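Local coordinates for protein D-hydantoinase (Ralstonia pickettii, PDB 1NFG) that probably catalyses the stereospecific hydrolysis of the cyclic amide bond in D-hydantoin derivatives, using two zinc ions per subunit, at residues Arg40-Ala45 / Gly431-Asp436; Ile3-Gly8 / Ile390-Pro395. All coordinates share one frame; numbering follows the deposited sequence.

Interaction 1: Arg40-Ala45 / Gly431-Asp436; sequences RTIDAA and GKVIVD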
loop_
_atom_site.group_PDB
_atom_site.type_symbol
_atom_site.label_atom_id
_atom_site.label_comp_id
_atom_site.label_asym_id
_atom_site.label_seq_id
_atom_site.Cartn_x
_atom_site.Cartn_y
_atom_site.Cartn_z
ATOM N N ARG A 40 -42.107 -21.839 33.598
ATOM C CA ARG A 40 -42.425 -20.488 33.187
ATOM C C ARG A 40 -42.396 -20.380 31.677
ATOM O O ARG A 40 -41.692 -21.128 31.004
ATOM C CB ARG A 40 -41.429 -19.505 33.793
ATOM C CG ARG A 40 -41.730 -18.059 33.469
ATOM C CD ARG A 40 -40.689 -17.152 34.082
ATOM N NE ARG A 40 -41.017 -15.748 33.876
ATOM C CZ ARG A 40 -40.385 -14.741 34.468
ATOM N NH1 ARG A 40 -39.383 -14.984 35.303
ATOM N NH2 ARG A 40 -40.773 -13.493 34.241
ATOM N N THR A 41 -43.184 -19.452 31.151
ATOM C CA THR A 41 -43.240 -19.219 29.721
ATOM C C THR A 41 -43.092 -17.728 29.497
ATOM O O THR A 41 -43.763 -16.922 30.142
ATOM C CB THR A 41 -44.577 -19.692 29.106
ATOM O OG1 THR A 41 -44.625 -21.127 29.101
ATOM C CG2 THR A 41 -44.721 -19.178 27.677
ATOM N N ILE A 42 -42.188 -17.360 28.597
ATOM C CA ILE A 42 -41.971 -15.956 28.294
ATOM C C ILE A 42 -42.476 -15.668 26.886
ATOM O O ILE A 42 -42.234 -16.441 25.953
ATOM C CB ILE A 42 -40.483 -15.590 28.400
ATOM C CG1 ILE A 42 -39.999 -15.817 29.837
ATOM C CG2 ILE A 42 -40.277 -14.143 27.978
ATOM C CD1 ILE A 42 -38.503 -15.602 30.040
ATOM N N ASP A 43 -43.194 -14.560 26.748
ATOM C CA ASP A 43 -43.743 -14.165 25.463
ATOM C C ASP A 43 -42.805 -13.172 24.782
ATOM O O ASP A 43 -42.794 -11.985 25.117
ATOM C CB ASP A 43 -45.114 -13.522 25.658
ATOM C CG ASP A 43 -45.934 -13.507 24.385
ATOM O OD1 ASP A 43 -45.337 -13.451 23.289
ATOM O OD2 ASP A 43 -47.177 -13.540 24.482
ATOM N N ALA A 44 -42.025 -13.664 23.825
ATOM C CA ALA A 44 -41.078 -12.823 23.098
ATOM C C ALA A 44 -41.703 -12.219 21.841
ATOM O O ALA A 44 -40.999 -11.823 20.916
ATOM C CB ALA A 44 -39.843 -13.634 22.728
ATOM N N ALA A 45 -43.028 -12.147 21.819
ATOM C CA ALA A 45 -43.747 -11.589 20.680
ATOM C C ALA A 45 -43.178 -10.229 20.280
ATOM O O ALA A 45 -42.947 -9.364 21.129
ATOM C CB ALA A 45 -45.232 -11.454 21.015
ATOM N N GLY A 431 -30.304 -20.237 31.740
ATOM C CA GLY A 431 -31.655 -20.590 32.121
ATOM C C GLY A 431 -32.352 -19.702 33.126
ATOM O O GLY A 431 -33.578 -19.599 33.107
ATOM N N LYS A 432 -31.599 -19.057 34.009
ATOM C CA LYS A 432 -32.229 -18.199 35.003
ATOM C C LYS A 432 -32.489 -16.797 34.475
ATOM O O LYS A 432 -31.638 -16.204 33.813
ATOM C CB LYS A 432 -31.365 -18.112 36.262
ATOM C CG LYS A 432 -31.912 -17.146 37.306
ATOM C CD LYS A 432 -31.103 -17.167 38.594
ATOM C CE LYS A 432 -31.667 -16.169 39.596
ATOM N NZ LYS A 432 -30.948 -16.215 40.893
ATOM N N VAL A 433 -33.675 -16.274 34.760
ATOM C CA VAL A 433 -34.023 -14.928 34.338
ATOM C C VAL A 433 -33.339 -14.001 35.335
ATOM O O VAL A 433 -33.667 -14.030 36.525
ATOM C CB VAL A 433 -35.551 -14.695 34.395
ATOM C CG1 VAL A 433 -35.866 -13.222 34.232
ATOM C CG2 VAL A 433 -36.239 -15.508 33.319
ATOM N N ILE A 434 -32.385 -13.195 34.869
ATOM C CA ILE A 434 -31.690 -12.287 35.776
ATOM C C ILE A 434 -32.084 -10.837 35.558
ATOM O O ILE A 434 -31.826 -9.980 36.396
ATOM C CB ILE A 434 -30.154 -12.465 35.693
ATOM C CG1 ILE A 434 -29.648 -12.171 34.278
ATOM C CG2 ILE A 434 -29.790 -13.896 36.112
ATOM C CD1 ILE A 434 -28.146 -12.385 34.111
ATOM N N VAL A 435 -32.712 -10.563 34.424
ATOM C CA VAL A 435 -33.207 -9.219 34.143
ATOM C C VAL A 435 -34.590 -9.468 33.576
ATOM O O VAL A 435 -34.735 -10.219 32.617
ATOM C CB VAL A 435 -32.351 -8.460 33.099
ATOM C CG1 VAL A 435 -32.939 -7.074 32.868
ATOM C CG2 VAL A 435 -30.915 -8.336 33.586
ATOM N N ASP A 436 -35.604 -8.874 34.190
ATOM C CA ASP A 436 -36.982 -9.061 33.751
ATOM C C ASP A 436 -37.544 -7.706 33.364
ATOM O O ASP A 436 -37.603 -6.794 34.190
ATOM C CB ASP A 436 -37.816 -9.656 34.891
ATOM C CG ASP A 436 -39.070 -10.368 34.401
ATOM O OD1 ASP A 436 -39.745 -9.856 33.480
ATOM O OD2 ASP A 436 -39.390 -11.442 34.956
HETATM O O HOH W 1 -38.366 -12.879 37.099
#

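Interaction 2: Ile3-Gly8 / Ile390-Pro395; sequences IIIKNG and IVLWDP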
loop_
_atom_site.group_PDB
_atom_site.type_symbol
_atom_site.label_atom_id
_atom_site.label_comp_id
_atom_site.label_asym_id
_atom_site.label_seq_id
_atom_site.Cartn_x
_atom_site.Cartn_y
_atom_site.Cartn_z
ATOM N N ILE A 3 -38.095 -23.480 31.206
ATOM C CA ILE A 3 -38.592 -22.266 30.573
ATOM C C ILE A 3 -38.834 -22.446 29.083
ATOM O O ILE A 3 -38.168 -23.249 28.423
ATOM C CB ILE A 3 -37.612 -21.082 30.796
ATOM C CG1 ILE A 3 -37.721 -20.601 32.244
ATOM C CG2 ILE A 3 -37.912 -19.946 29.824
ATOM C CD1 ILE A 3 -37.038 -19.281 32.518
ATOM N N ILE A 4 -39.821 -21.713 28.575
ATOM C CA ILE A 4 -40.160 -21.732 27.162
ATOM C C ILE A 4 -40.290 -20.289 26.700
ATOM O O ILE A 4 -41.002 -19.491 27.321
ATOM C CB ILE A 4 -41.509 -22.438 26.879
ATOM C CG1 ILE A 4 -41.378 -23.946 27.093
ATOM C CG2 ILE A 4 -41.950 -22.166 25.437
ATOM C CD1 ILE A 4 -42.702 -24.700 26.953
ATOM N N ILE A 5 -39.584 -19.953 25.625
ATOM C CA ILE A 5 -39.662 -18.610 25.067
ATOM C C ILE A 5 -40.386 -18.774 23.735
ATOM O O ILE A 5 -39.879 -19.421 22.808
ATOM C CB ILE A 5 -38.259 -17.999 24.869
ATOM C CG1 ILE A 5 -37.553 -17.906 26.224
ATOM C CG2 ILE A 5 -38.377 -16.603 24.260
ATOM C CD1 ILE A 5 -36.108 -17.484 26.139
ATOM N N LYS A 6 -41.580 -18.194 23.658
ATOM C CA LYS A 6 -42.423 -18.314 22.474
ATOM C C LYS A 6 -42.700 -17.008 21.742
ATOM O O LYS A 6 -42.583 -15.921 22.317
ATOM C CB LYS A 6 -43.770 -18.919 22.874
ATOM C CG LYS A 6 -44.598 -17.976 23.747
ATOM C CD LYS A 6 -45.982 -18.513 24.050
ATOM C CE LYS A 6 -46.770 -17.528 24.916
ATOM N NZ LYS A 6 -48.153 -18.006 25.226
ATOM N N ASN A 7 -43.094 -17.140 20.475
ATOM C CA ASN A 7 -43.457 -16.003 19.627
ATOM C C ASN A 7 -42.328 -15.046 19.291
ATOM O O ASN A 7 -42.579 -13.919 18.855
ATOM C CB ASN A 7 -44.585 -15.182 20.273
ATOM C CG ASN A 7 -45.769 -16.031 20.682
ATOM O OD1 ASN A 7 -46.077 -17.041 20.046
ATOM N ND2 ASN A 7 -46.450 -15.617 21.745
ATOM N N GLY A 8 -41.093 -15.480 19.497
ATOM C CA GLY A 8 -39.977 -14.609 19.202
ATOM C C GLY A 8 -39.259 -15.019 17.938
ATOM O O GLY A 8 -39.496 -16.101 17.389
ATOM N N ILE A 390 -29.432 -15.760 27.181
ATOM C CA ILE A 390 -30.277 -15.116 26.194
ATOM C C ILE A 390 -30.662 -13.673 26.475
ATOM O O ILE A 390 -30.748 -13.255 27.624
ATOM C CB ILE A 390 -31.568 -15.946 26.041
ATOM C CG1 ILE A 390 -31.209 -17.338 25.527
ATOM C CG2 ILE A 390 -32.563 -15.250 25.122
ATOM C CD1 ILE A 390 -32.374 -18.289 25.534
ATOM N N VAL A 391 -30.898 -12.921 25.402
ATOM C CA VAL A 391 -31.319 -11.532 25.507
ATOM C C VAL A 391 -32.546 -11.369 24.635
ATOM O O VAL A 391 -32.516 -11.715 23.452
ATOM C CB VAL A 391 -30.262 -10.548 24.978
ATOM C CG1 VAL A 391 -30.730 -9.114 25.213
ATOM C CG2 VAL A 391 -28.937 -10.797 25.653
ATOM N N LEU A 392 -33.624 -10.857 25.217
ATOM C CA LEU A 392 -34.852 -10.624 24.472
ATOM C C LEU A 392 -34.843 -9.146 24.115
ATOM O O LEU A 392 -35.041 -8.277 24.972
ATOM C CB LEU A 392 -36.070 -10.995 25.318
ATOM C CG LEU A 392 -36.049 -12.465 25.763
ATOM C CD1 LEU A 392 -37.388 -12.820 26.381
ATOM C CD2 LEU A 392 -35.752 -13.383 24.571
ATOM N N TRP A 393 -34.599 -8.883 22.834
ATOM C CA TRP A 393 -34.476 -7.533 22.300
ATOM C C TRP A 393 -35.747 -6.967 21.676
ATOM O O TRP A 393 -36.439 -7.643 20.916
ATOM C CB TRP A 393 -33.340 -7.539 21.271
ATOM C CG TRP A 393 -32.667 -6.218 21.042
ATOM C CD1 TRP A 393 -33.071 -5.219 20.199
ATOM C CD2 TRP A 393 -31.470 -5.749 21.673
ATOM N NE1 TRP A 393 -32.198 -4.159 20.267
ATOM C CE2 TRP A 393 -31.207 -4.459 21.165
ATOM C CE3 TRP A 393 -30.591 -6.297 22.620
ATOM C CZ2 TRP A 393 -30.100 -3.704 21.575
ATOM C CZ3 TRP A 393 -29.494 -5.547 23.025
ATOM C CH2 TRP A 393 -29.259 -4.264 22.502
ATOM N N ASP A 394 -36.049 -5.718 22.013
ATOM C CA ASP A 394 -37.214 -5.025 21.469
ATOM C C ASP A 394 -36.659 -4.051 20.438
ATOM O O ASP A 394 -36.205 -2.962 20.788
ATOM C CB ASP A 394 -37.934 -4.233 22.562
ATOM C CG ASP A 394 -39.218 -3.590 22.065
ATOM O OD1 ASP A 394 -39.293 -3.234 20.867
ATOM O OD2 ASP A 394 -40.151 -3.435 22.883
ATOM N N PRO A 395 -36.691 -4.428 19.152
ATOM C CA PRO A 395 -36.175 -3.570 18.081
ATOM C C PRO A 395 -36.859 -2.217 17.902
ATOM O O PRO A 395 -36.266 -1.300 17.340
ATOM C CB PRO A 395 -36.302 -4.456 16.845
ATOM C CG PRO A 395 -37.516 -5.264 17.150
ATOM C CD PRO A 395 -37.293 -5.651 18.594
#

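Interaction 1: Arg40-Ala45 / Gly431-Asp436
I42 and V433 face each other where two β-strands meet at the edge of the β-sandwich domain, which this family builds from both ends of the chain. Their CA atoms are 10.0 Å apart, so side chains alone bridge the gap. The packed part is apolar. I42 CD1 lies 4.0 Å from V433 CG2, and the two side chains lie alongside, pointing opposite ways. V433 also rests on I3 and on L428 of strand 419-429, which places it between the two layers.

The other part is polar and lies on the solvent side, with R40 exposed and a water between the charged groups. R40 is extended, with CG trans to the backbone N (chi1 -177°). This carries the guanidinium across V433 at about a right angle, and R40 NH1 comes to 3.8 Å from V433 CG2. The end of R40 meets D436, which arrives from the opposite direction. R40 NH2 forms a salt bridge with D436 OD2 at 2.6 Å. The N-H points almost straight at the oxygen, at 163°, and approaches it on the syn side. OD2 sits at the edge of the guanidinium, in its plane, and the two flat groups are turned 33° apart. R40 bonds OD2 and not OD1, so the salt bridge is monodentate.

I434 and V435 form a classic β-bulge opposite V427. The bulge and the corner at V435 are consistent with V433 and D436, three residues apart, both serving this contact. A water completes the polar side: it accepts from R40 NH1 at 2.9 Å and donates to D436 OD2 at 2.8 Å.

Interaction 2: Ile3-Gly8 / Ile390-Pro395
I5 and L392 sit on strands that run roughly the same way but are not paired, with their CA atoms 9.3 Å apart and no backbone bond between them. The space is spanned by three buried aliphatic side chains. I5 is the shared piece, and each of its branches has its own partner. I5 CD1 meets I390 CD1 tip to tip at 3.9 Å. I5 CG2 meets L392 CD2 at 4.2 Å, and the two side chains meet at a slant.

The first torsion of I5 explains this division. With chi1 at -61°, CG2 stands opposite the backbone N and CG1 opposite the carbonyl carbon. The long branch is thus sent to I390 and the short one to L392.

This is the interior of the β-sandwich domain, where a strand from the N-terminal end of the chain faces one from near its C-terminal end. Strand 3-6 is bonded to strand 15-24 on one side and to strand 40-43 on the other. Strand 390-400 pairs with strands 48-58 and 419-429. I390 and L392 both point toward strand 3-6. They also touch V49, while I390 reaches L21 and I23 and L392 touches T426. On the other side of its strand, W393 turns away to meet the rings of F50 and Y348. A44 also packs against I5.

Interaction 2 lies in the core, with all three touching residues buried. Interaction 1 lies at the surface, with none buried. They are neighbours, with centres about 7 Å apart. Strands 40-43 and 3-6 are adjacent and parallel, joined by probable backbone bonds from I42 N to I4 O and from A44 N to K6 O. Strands 390-400 and 432-436 both pair with strand 419-429. Packing also connects the sites: I42 CG2 on L392 CD1, and I3 CD1 against the backbone carbonyl of G431. The chemistry follows depth. Aliphatic contact alone serves 3-8 / 390-395, whereas 40-45 / 431-436 adds a charged pair and water.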